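Local coordinates for protein CDA peptide synthetase I (Streptomyces coelicolor, PDB 5DU9) that belongs to the peptide synthetases and is represented here by a condensation domain of the CoA-acyltransferase clan, at residues Gly284-Val289 with Val319-Ser324. The protein carries 1 engineered substitution. Sequence-based numbering, arbitrary orientation.
Sequences GARDVV and VRPGES
Arg286 reaches Val319, Arg320 and Pro321 through a side chain that starts with CG anti to the backbone N (chi1 168°) and then bends at chi2 and chi3, which carries CD and NE over to the loop 319-324. CD settles 3.9 Å from CG of Arg320, aliphatic carbon against aliphatic carbon, while NH2 lies 3.6 Å from CD of Pro321, whose ring crosses the arginine at about a right angle. A water in the plane of the guanidinium, at its edge, accepts from NE of Arg286 at 2.7 Å and donates to the carbonyl O of Val319, so a charged group is tied to the loop backbone through solvent. The direct tie is backbone to backbone: Val319 N gives a nearly straight bond to Arg286 O, 2.8 Å long. On the buried side, CG2 of Val288 meets CG2 of Val319 at 4.3 Å, and both residues pack on helix 267-283, through Ala276 and His280 respectively. The two exposed guanidinium planes are 26° apart, their like charges near but not touching; the carboxylate of Asp287 may offset the repulsion. Arg320 to Glu323 form a type II turn, with Gly322 at its positive-phi corner, before Ser324 N-caps helix 325-341. The whole illustrates how one further backbone hydrogen bond continues the pairing of antiparallel strands 287-294 and 311-318 just past the end of the latter, within the condensation-domain fold.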
loop_
_atom_site.group_PDB
_atom_site.type_symbol
_atom_site.label_atom_id
_atom_site.label_comp_id
_atom_site.label_asym_id
_atom_site.label_seq_id
_atom_site.Cartn_x
_atom_site.Cartn_y
_atom_site.Cartn_z
ATOM N N GLY A 284 -24.558 7.075 11.586
ATOM C CA GLY A 284 -25.538 6.379 12.400
ATOM C C GLY A 284 -25.822 4.966 11.913
ATOM O O GLY A 284 -26.642 4.258 12.497
ATOM N N ALA A 285 -25.143 4.551 10.848
ATOM C CA ALA A 285 -25.410 3.258 10.223
ATOM C C ALA A 285 -25.016 2.085 11.116
ATOM O O ALA A 285 -23.937 2.076 11.707
ATOM C CB ALA A 285 -24.683 3.163 8.890
ATOM N N ARG A 286 -25.908 1.100 11.194
ATOM C CA ARG A 286 -25.688 -0.127 11.957
ATOM C C ARG A 286 -24.551 -0.949 11.365
ATOM O O ARG A 286 -23.605 -1.327 12.058
ATOM C CB ARG A 286 -26.984 -0.955 11.986
ATOM C CG ARG A 286 -26.868 -2.406 12.496
ATOM C CD ARG A 286 -26.777 -2.512 14.012
ATOM N NE ARG A 286 -27.735 -1.639 14.685
ATOM C CZ ARG A 286 -29.000 -1.952 14.950
ATOM N NH1 ARG A 286 -29.493 -3.138 14.615
ATOM N NH2 ARG A 286 -29.778 -1.070 15.560
ATOM N N ASP A 287 -24.662 -1.237 10.074
ATOM C CA ASP A 287 -23.691 -2.079 9.401
ATOM C C ASP A 287 -22.723 -1.224 8.604
ATOM O O ASP A 287 -23.122 -0.472 7.717
ATOM C CB ASP A 287 -24.385 -3.098 8.499
ATOM C CG ASP A 287 -24.640 -4.418 9.207
ATOM O OD1 ASP A 287 -23.813 -5.343 9.061
ATOM O OD2 ASP A 287 -25.660 -4.529 9.920
ATOM N N VAL A 288 -21.447 -1.340 8.950
ATOM C CA VAL A 288 -20.400 -0.580 8.290
ATOM C C VAL A 288 -19.472 -1.527 7.549
ATOM O O VAL A 288 -19.226 -2.656 7.987
ATOM C CB VAL A 288 -19.599 0.277 9.292
ATOM C CG1 VAL A 288 -20.511 1.307 9.948
ATOM C CG2 VAL A 288 -18.936 -0.594 10.344
ATOM N N VAL A 289 -18.979 -1.062 6.410
ATOM C CA VAL A 289 -17.999 -1.803 5.632
ATOM C C VAL A 289 -16.716 -0.996 5.535
ATOM O O VAL A 289 -16.748 0.200 5.240
ATOM C CB VAL A 289 -18.519 -2.117 4.217
ATOM C CG1 VAL A 289 -17.493 -2.916 3.428
ATOM C CG2 VAL A 289 -19.833 -2.876 4.299
ATOM N N VAL A 319 -22.259 -2.434 14.287
ATOM C CA VAL A 319 -22.068 -1.655 15.501
ATOM C C VAL A 319 -23.444 -1.355 16.078
ATOM O O VAL A 319 -24.175 -0.496 15.580
ATOM C CB VAL A 319 -21.284 -0.350 15.242
ATOM C CG1 VAL A 319 -21.037 0.391 16.543
ATOM C CG2 VAL A 319 -19.962 -0.652 14.552
ATOM N N ARG A 320 -23.799 -2.092 17.123
ATOM C CA ARG A 320 -25.125 -2.005 17.707
ATOM C C ARG A 320 -25.177 -0.921 18.774
ATOM O O ARG A 320 -24.141 -0.519 19.303
ATOM C CB ARG A 320 -25.531 -3.358 18.298
ATOM C CG ARG A 320 -25.897 -4.400 17.250
ATOM C CD ARG A 320 -26.092 -5.771 17.877
ATOM N NE ARG A 320 -26.635 -6.744 16.930
ATOM C CZ ARG A 320 -25.905 -7.476 16.093
ATOM N NH1 ARG A 320 -24.585 -7.354 16.061
ATOM N NH2 ARG A 320 -26.503 -8.333 15.277
ATOM N N PRO A 321 -26.388 -0.435 19.090
ATOM C CA PRO A 321 -26.488 0.624 20.097
ATOM C C PRO A 321 -25.917 0.210 21.448
ATOM O O PRO A 321 -26.149 -0.918 21.891
ATOM C CB PRO A 321 -27.999 0.874 20.203
ATOM C CG PRO A 321 -28.577 0.343 18.940
ATOM C CD PRO A 321 -27.706 -0.807 18.544
ATOM N N GLY A 322 -25.167 1.109 22.079
ATOM C CA GLY A 322 -24.728 0.915 23.449
ATOM C C GLY A 322 -23.433 0.142 23.603
ATOM O O GLY A 322 -22.966 -0.061 24.721
ATOM N N GLU A 323 -22.851 -0.294 22.493
ATOM C CA GLU A 323 -21.613 -1.063 22.550
ATOM C C GLU A 323 -20.427 -0.173 22.912
ATOM O O GLU A 323 -20.370 0.993 22.532
ATOM C CB GLU A 323 -21.354 -1.764 21.215
ATOM C CG GLU A 323 -22.297 -2.926 20.955
ATOM C CD GLU A 323 -22.010 -3.643 19.647
ATOM O OE1 GLU A 323 -21.423 -3.019 18.737
ATOM O OE2 GLU A 323 -22.372 -4.832 19.532
ATOM N N SER A 324 -19.483 -0.742 23.655
ATOM C CA SER A 324 -18.246 -0.048 23.992
ATOM C C SER A 324 -17.259 -0.098 22.835
ATOM O O SER A 324 -17.415 -0.899 21.922
ATOM C CB SER A 324 -17.599 -0.674 25.222
ATOM O OG SER A 324 -17.150 -1.980 24.913
HETATM O O HOH W 1 -26.687 0.596 15.661
#